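Local coordinates for protein putative alpha-ketoglutarate-dependent taurine dioxygenase (Burkholderia xenovorans, PDB 5HSX) that probably acts as an iron- and 2-oxoglutarate-dependent dioxygenase of the TauD/TfdA family, though its substrate is not established, at residues G90-E93 against G94-E97; K161-A164 against P165-S168; W266-R269 against A270-H273. All blocks are in the same frame, centred on the assembly; numbering follows the deposited sequence.

The three contacts are local and follow one another along the chain: contact 1 in the loop between helix 69-77 and strand 99-101, contact 2 at the start of helix 164-171, and contact 3 at the turn joining strands 263-267 and 271-274. Contacts 1 and 2 lie on opposite sides of the chain's centre, their centres about 43 Å apart. Contact 3 is buried near the middle, its centre about 23 Å from that of contact 1 and about 21 Å from that of contact 2. It joins the seven-stranded mixed sheet to the four-stranded antiparallel one and carries the metal ligand His273; contact 1 is a surface turn and contact 2 a helix start, neither touching it.

Contact 1 of 3, residues G90-E93 against G94-E97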
loop_
_atom_site.group_PDB
_atom_site.type_symbol
_atom_site.label_atom_id
_atom_site.label_comp_id
_atom_site.label_asym_id
_atom_site.label_seq_id
_atom_site.Cartn_x
_atom_site.Cartn_y
_atom_site.Cartn_z
ATOM N N GLY B 90 23.103 0.511 14.992
ATOM C CA GLY B 90 22.105 -0.359 15.583
ATOM C C GLY B 90 22.583 -1.190 16.748
ATOM O O GLY B 90 21.860 -2.091 17.176
ATOM N N HIS B 91 23.766 -0.899 17.290
ATOM C CA HIS B 91 24.369 -1.759 18.300
ATOM C C HIS B 91 23.534 -1.766 19.576
ATOM O O HIS B 91 23.101 -0.717 20.063
ATOM C CB HIS B 91 25.797 -1.298 18.603
ATOM C CG HIS B 91 26.499 -2.143 19.620
ATOM N ND1 HIS B 91 26.820 -3.465 19.396
ATOM C CD2 HIS B 91 26.935 -1.855 20.868
ATOM C CE1 HIS B 91 27.424 -3.954 20.465
ATOM N NE2 HIS B 91 27.509 -2.997 21.371
ATOM N N VAL B 92 23.299 -2.958 20.110
ATOM C CA VAL B 92 22.636 -3.142 21.394
ATOM C C VAL B 92 23.650 -3.786 22.322
ATOM O O VAL B 92 24.135 -4.889 22.038
ATOM C CB VAL B 92 21.374 -4.013 21.273
ATOM C CG1 VAL B 92 20.775 -4.264 22.656
ATOM C CG2 VAL B 92 20.357 -3.381 20.320
ATOM N N GLU B 93 23.976 -3.103 23.420
ATOM C CA GLU B 93 25.009 -3.583 24.333
ATOM C C GLU B 93 24.685 -4.982 24.843
ATOM O O GLU B 93 23.569 -5.247 25.299
ATOM C CB GLU B 93 25.164 -2.619 25.516
ATOM C CG GLU B 93 25.887 -1.323 25.183
ATOM C CD GLU B 93 27.399 -1.477 25.152
ATOM O OE1 GLU B 93 27.956 -2.122 26.067
ATOM O OE2 GLU B 93 28.034 -0.951 24.213
ATOM N N GLY B 94 25.671 -5.878 24.764
ATOM C CA GLY B 94 25.523 -7.242 25.230
ATOM C C GLY B 94 24.825 -8.195 24.278
ATOM O O GLY B 94 24.707 -9.383 24.602
ATOM N N HIS B 95 24.370 -7.727 23.116
ATOM C CA HIS B 95 23.586 -8.548 22.187
ATOM C C HIS B 95 24.012 -8.242 20.761
ATOM O O HIS B 95 23.362 -7.465 20.049
ATOM C CB HIS B 95 22.084 -8.312 22.378
ATOM C CG HIS B 95 21.613 -8.573 23.776
ATOM N ND1 HIS B 95 21.462 -9.845 24.283
ATOM C CD2 HIS B 95 21.282 -7.725 24.779
ATOM C CE1 HIS B 95 21.051 -9.772 25.536
ATOM N NE2 HIS B 95 20.933 -8.497 25.862
ATOM N N PRO B 96 25.100 -8.860 20.297
ATOM C CA PRO B 96 25.569 -8.586 18.930
ATOM C C PRO B 96 24.588 -9.022 17.861
ATOM O O PRO B 96 24.715 -8.580 16.712
ATOM C CB PRO B 96 26.882 -9.378 18.842
ATOM C CG PRO B 96 26.712 -10.481 19.842
ATOM C CD PRO B 96 25.918 -9.887 20.972
ATOM N N GLU B 97 23.607 -9.859 18.199
ATOM C CA GLU B 97 22.640 -10.345 17.223
ATOM C C GLU B 97 21.476 -9.397 17.013
ATOM O O GLU B 97 20.711 -9.587 16.065
ATOM C CB GLU B 97 22.061 -11.698 17.650
ATOM C CG GLU B 97 23.080 -12.710 18.129
ATOM C CD GLU B 97 23.368 -12.593 19.613
ATOM O OE1 GLU B 97 23.973 -13.537 20.156
ATOM O OE2 GLU B 97 22.997 -11.564 20.235
HETATM O O HOH W 1 24.155 -5.263 18.634
#
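Val92 and His95 meet across a type II beta turn, with Glu93 and Gly94 at its two corners. The backbone closes the turn through His95 N, which donates to Val92 O at 3.0 Å with an N-H...O angle of 155°. Gly94 takes its corner with a positive phi of 81°, usual at the third position of a type II turn.

The close packing lies on the imidazole side. His95 CD2 comes to 3.4 Å from Glu93 O, which approaches the ring obliquely, and the same CD2 sits 4.1 Å from Val92 CG1. That methyl lies at the ring edge, near its plane, having been placed there by a first torsion that sets it anti to the backbone N (chi1 176°). Beyond the turn, the His95 ring makes an edge-to-face pair with His69 of helix 69-77, and Val92 also rests on His69, so this flank is pressed against the helix.

The open end of the turn is looser: water 1 sits between the two arms, accepting from Val92 N at 2.9 Å and probably donating to His95 O at 2.7 Å. Glu93 turns its CB away from the second arm, and its chain, bent at chi2, carries the carboxylate back beside the His91 ring, where OE2 lies at the edge and in the ring plane. Glu93 and Gly94 are both exposed at the apex. The whole is a type II beta turn at the surface, in the loop leading from helix 69-77 to strand 99-101.

Contact 2 of 3, residues K161-A164 against P165-S168; sequences KLSA and PLRS
The start of helix 164-171 lies here, with Ser163 in the N-cap position and the helix beginning at the next residue. Pro165 falls in the first turn, where its lack of an N-H costs the helix no hydrogen bond. The first two regular bonds of the helix follow: Arg167 N donates to Ser163 O at 2.9 Å, and Ser168 N donates to Ala164 O at 3.0 Å.

Ser163 OG stands between its own backbone N and carbonyl carbon (chi1 65°), which turns it over the first turn, 3.5 Å from Pro165 CD and 3.6 Å from both Leu166 N and Leu166 CD2. The side chain of Arg167 folds back across the start of the helix. Bent at chi3 (-47°), it brings NH1 to within 2.9 Å of Leu162 O, a bent bond at 137° whose acceptor lies somewhat out of the guanidinium plane. One guanidinium face lies flat over Ala164, whose CA sits 3.5 Å above the plane and over its centre. The carbonyl just before the N-cap residue thus gains a side-chain donor, and the positive group is held against the backbone of the first turn.

On the apolar side, Leu162 CB packs against Arg167 CG at 3.6 Å and more loosely against Leu166 CB. The corner follows directly on helix 155-161 and leans on helix 233-247, where Leu162 touches Leu243 and His246 while Leu166 touches Leu242.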
loop_
_atom_site.group_PDB
_atom_site.type_symbol
_atom_site.label_atom_id
_atom_site.label_comp_id
_atom_site.label_asym_id
_atom_site.label_seq_id
_atom_site.Cartn_x
_atom_site.Cartn_y
_atom_site.Cartn_z
ATOM N N LYS B 161 4.130 -12.996 -12.985
ATOM C CA LYS B 161 3.210 -12.124 -13.705
ATOM C C LYS B 161 3.869 -11.371 -14.855
ATOM O O LYS B 161 3.155 -10.759 -15.653
ATOM C CB LYS B 161 2.571 -11.117 -12.744
ATOM N N LEU B 162 5.196 -11.377 -14.958
ATOM C CA LEU B 162 5.821 -10.934 -16.199
ATOM C C LEU B 162 5.326 -11.824 -17.327
ATOM O O LEU B 162 5.042 -13.006 -17.121
ATOM C CB LEU B 162 7.349 -11.031 -16.113
ATOM C CG LEU B 162 8.069 -10.162 -15.075
ATOM C CD1 LEU B 162 9.556 -10.544 -15.077
ATOM C CD2 LEU B 162 7.888 -8.695 -15.409
ATOM N N SER B 163 5.206 -11.254 -18.523
ATOM C CA SER B 163 4.875 -12.085 -19.673
ATOM C C SER B 163 5.992 -13.094 -19.934
ATOM O O SER B 163 7.146 -12.911 -19.525
ATOM C CB SER B 163 4.655 -11.231 -20.922
ATOM O OG SER B 163 5.853 -10.572 -21.324
ATOM N N ALA B 164 5.646 -14.160 -20.659
ATOM C CA ALA B 164 6.640 -15.199 -20.935
ATOM C C ALA B 164 7.892 -14.661 -21.628
ATOM O O ALA B 164 9.003 -15.062 -21.228
ATOM C CB ALA B 164 6.002 -16.331 -21.758
ATOM N N PRO B 165 7.811 -13.792 -22.641
ATOM C CA PRO B 165 9.058 -13.288 -23.230
ATOM C C PRO B 165 9.878 -12.475 -22.253
ATOM O O PRO B 165 11.111 -12.576 -22.263
ATOM C CB PRO B 165 8.569 -12.455 -24.423
ATOM C CG PRO B 165 7.181 -13.025 -24.726
ATOM C CD PRO B 165 6.633 -13.293 -23.378
ATOM N N LEU B 166 9.231 -11.691 -21.383
ATOM C CA LEU B 166 9.990 -10.944 -20.383
ATOM C C LEU B 166 10.652 -11.882 -19.376
ATOM O O LEU B 166 11.809 -11.667 -18.987
ATOM C CB LEU B 166 9.088 -9.930 -19.673
ATOM C CG LEU B 166 9.164 -8.509 -20.243
ATOM C CD1 LEU B 166 10.563 -7.902 -20.051
ATOM C CD2 LEU B 166 8.773 -8.535 -21.717
ATOM N N ARG B 167 9.943 -12.930 -18.942
ATOM C CA ARG B 167 10.545 -13.890 -18.010
ATOM C C ARG B 167 11.797 -14.532 -18.605
ATOM O O ARG B 167 12.850 -14.589 -17.955
ATOM C CB ARG B 167 9.531 -14.979 -17.624
ATOM C CG ARG B 167 8.345 -14.466 -16.791
ATOM C CD ARG B 167 7.490 -15.582 -16.194
ATOM N NE ARG B 167 7.118 -16.657 -17.117
ATOM C CZ ARG B 167 5.943 -16.762 -17.736
ATOM N NH1 ARG B 167 5.006 -15.825 -17.581
ATOM N NH2 ARG B 167 5.703 -17.810 -18.522
ATOM N N SER B 168 11.697 -15.034 -19.840
ATOM C CA SER B 168 12.859 -15.642 -20.488
ATOM C C SER B 168 14.000 -14.647 -20.625
ATOM O O SER B 168 15.177 -15.014 -20.493
ATOM C CB SER B 168 12.474 -16.189 -21.863
ATOM O OG SER B 168 11.765 -17.396 -21.736
HETATM O O HOH W 2 9.245 -18.248 -22.245
#

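Contact 3 of 3, residues W266-R269 against A270-H273. With NA (sodium ion), chain M.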
loop_
_atom_site.group_PDB
_atom_site.type_symbol
_atom_site.label_atom_id
_atom_site.label_comp_id
_atom_site.label_asym_id
_atom_site.label_seq_id
_atom_site.Cartn_x
_atom_site.Cartn_y
_atom_site.Cartn_z
ATOM N N TRP B 266 10.062 -12.325 7.809
ATOM C CA TRP B 266 9.922 -12.362 6.359
ATOM C C TRP B 266 11.096 -13.057 5.683
ATOM O O TRP B 266 12.216 -13.090 6.202
ATOM C CB TRP B 266 9.743 -10.965 5.747
ATOM C CG TRP B 266 10.895 -10.005 5.858
ATOM C CD1 TRP B 266 11.881 -9.799 4.935
ATOM C CD2 TRP B 266 11.122 -9.057 6.908
ATOM N NE1 TRP B 266 12.729 -8.802 5.365
ATOM C CE2 TRP B 266 12.283 -8.327 6.570
ATOM C CE3 TRP B 266 10.470 -8.767 8.109
ATOM C CZ2 TRP B 266 12.804 -7.318 7.391
ATOM C CZ3 TRP B 266 10.985 -7.755 8.922
ATOM C CH2 TRP B 266 12.148 -7.054 8.560
ATOM N N ASP B 267 10.798 -13.607 4.507
ATOM C CA ASP B 267 11.745 -14.365 3.690
ATOM C C ASP B 267 12.329 -13.400 2.661
ATOM O O ASP B 267 11.679 -13.069 1.667
ATOM C CB ASP B 267 11.043 -15.548 3.022
ATOM C CG ASP B 267 12.000 -16.435 2.230
ATOM O OD1 ASP B 267 13.156 -16.020 1.993
ATOM O OD2 ASP B 267 11.584 -17.540 1.828
ATOM N N ASN B 268 13.568 -12.957 2.901
ATOM C CA ASN B 268 14.258 -12.031 2.004
ATOM C C ASN B 268 14.585 -12.630 0.646
ATOM O O ASN B 268 14.976 -11.890 -0.261
ATOM C CB ASN B 268 15.565 -11.564 2.630
ATOM C CG ASN B 268 15.362 -10.556 3.708
ATOM O OD1 ASN B 268 14.718 -9.523 3.498
ATOM N ND2 ASN B 268 15.920 -10.835 4.885
ATOM N N ARG B 269 14.491 -13.940 0.483
ATOM C CA ARG B 269 14.739 -14.496 -0.831
ATOM C C ARG B 269 13.556 -14.323 -1.769
ATOM O O ARG B 269 13.710 -14.540 -2.977
ATOM C CB ARG B 269 15.107 -15.974 -0.692
ATOM C CG ARG B 269 16.244 -16.167 0.305
ATOM C CD ARG B 269 16.361 -17.595 0.754
ATOM N NE ARG B 269 15.167 -18.021 1.469
ATOM C CZ ARG B 269 15.052 -19.195 2.089
ATOM N NH1 ARG B 269 16.070 -20.051 2.103
ATOM N NH2 ARG B 269 13.920 -19.506 2.702
ATOM N N ALA B 270 12.392 -13.917 -1.247
ATOM C CA ALA B 270 11.175 -13.815 -2.038
ATOM C C ALA B 270 10.444 -12.492 -1.851
ATOM O O ALA B 270 9.319 -12.358 -2.343
ATOM C CB ALA B 270 10.218 -14.965 -1.703
ATOM N N THR B 271 11.035 -11.518 -1.156
ATOM C CA THR B 271 10.326 -10.277 -0.866
ATOM C C THR B 271 11.256 -9.090 -1.013
ATOM O O THR B 271 12.483 -9.205 -0.910
ATOM C CB THR B 271 9.737 -10.230 0.562
ATOM O OG1 THR B 271 10.797 -10.338 1.532
ATOM C CG2 THR B 271 8.710 -11.347 0.778
ATOM N N ALA B 272 10.643 -7.935 -1.235
ATOM C CA ALA B 272 11.227 -6.658 -0.859
ATOM C C ALA B 272 10.251 -5.976 0.086
ATOM O O ALA B 272 9.082 -6.365 0.182
ATOM C CB ALA B 272 11.512 -5.758 -2.074
ATOM N N HIS B 273 10.735 -4.966 0.811
ATOM C CA HIS B 273 9.869 -4.300 1.766
ATOM C C HIS B 273 10.152 -2.808 1.761
ATOM O O HIS B 273 11.134 -2.329 1.190
ATOM C CB HIS B 273 10.009 -4.881 3.183
ATOM C CG HIS B 273 11.388 -4.780 3.753
ATOM N ND1 HIS B 273 12.374 -5.710 3.487
ATOM C CD2 HIS B 273 11.943 -3.873 4.589
ATOM C CE1 HIS B 273 13.479 -5.368 4.125
ATOM N NE2 HIS B 273 13.245 -4.258 4.800
HETATM NA NA NA M . 15.195 -3.174 5.010
HETATM O O HOH W 3 12.960 -8.198 1.903
HETATM O O HOH W 4 13.886 -1.519 6.178
HETATM O O HOH W 5 15.407 -4.232 6.979
#
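The backbone turns through a type I beta turn, Asp267 to Ala270, that links strand 263-267 to strand 271-274 within the double-stranded beta-helix fold of this dioxygenase family. Asp267 O takes two donors from opposite faces of its plane: Ala270 N at 3.1 Å and Thr271 OG1 at 2.9 Å. The Asp267 carboxylate, swung anti to its amide nitrogen (chi1 -176°), forms an Asx turn by accepting Arg269 N at OD1. Arg269 then grips it side-on, NE to OD1 at 2.9 Å and NH2 to OD2. His210 is a further partner of OD2, and Glu212 of Arg269 NH2.

On the metal side, the side chains of Trp266 and His273 cross at about a right angle; the ring pair is oblique, the five-membered ring of Trp266 at 55° to the imidazole plane, with Trp266 CZ2 over one imidazole face. Trp266 NE1 donates weakly to Asn268 OD1, while Asn268 ND2 bonds to Ser136. Water 3 donates to Asn268 OD1 and Thr271 OG1 and accepts from His273 ND1 at 3.0 Å, which would help fix the imidazole's rotation. Sodium binds His273 NE2 at 2.2 Å, with His123, Asp125, the backbone O of Asn323 and two waters completing the coordination.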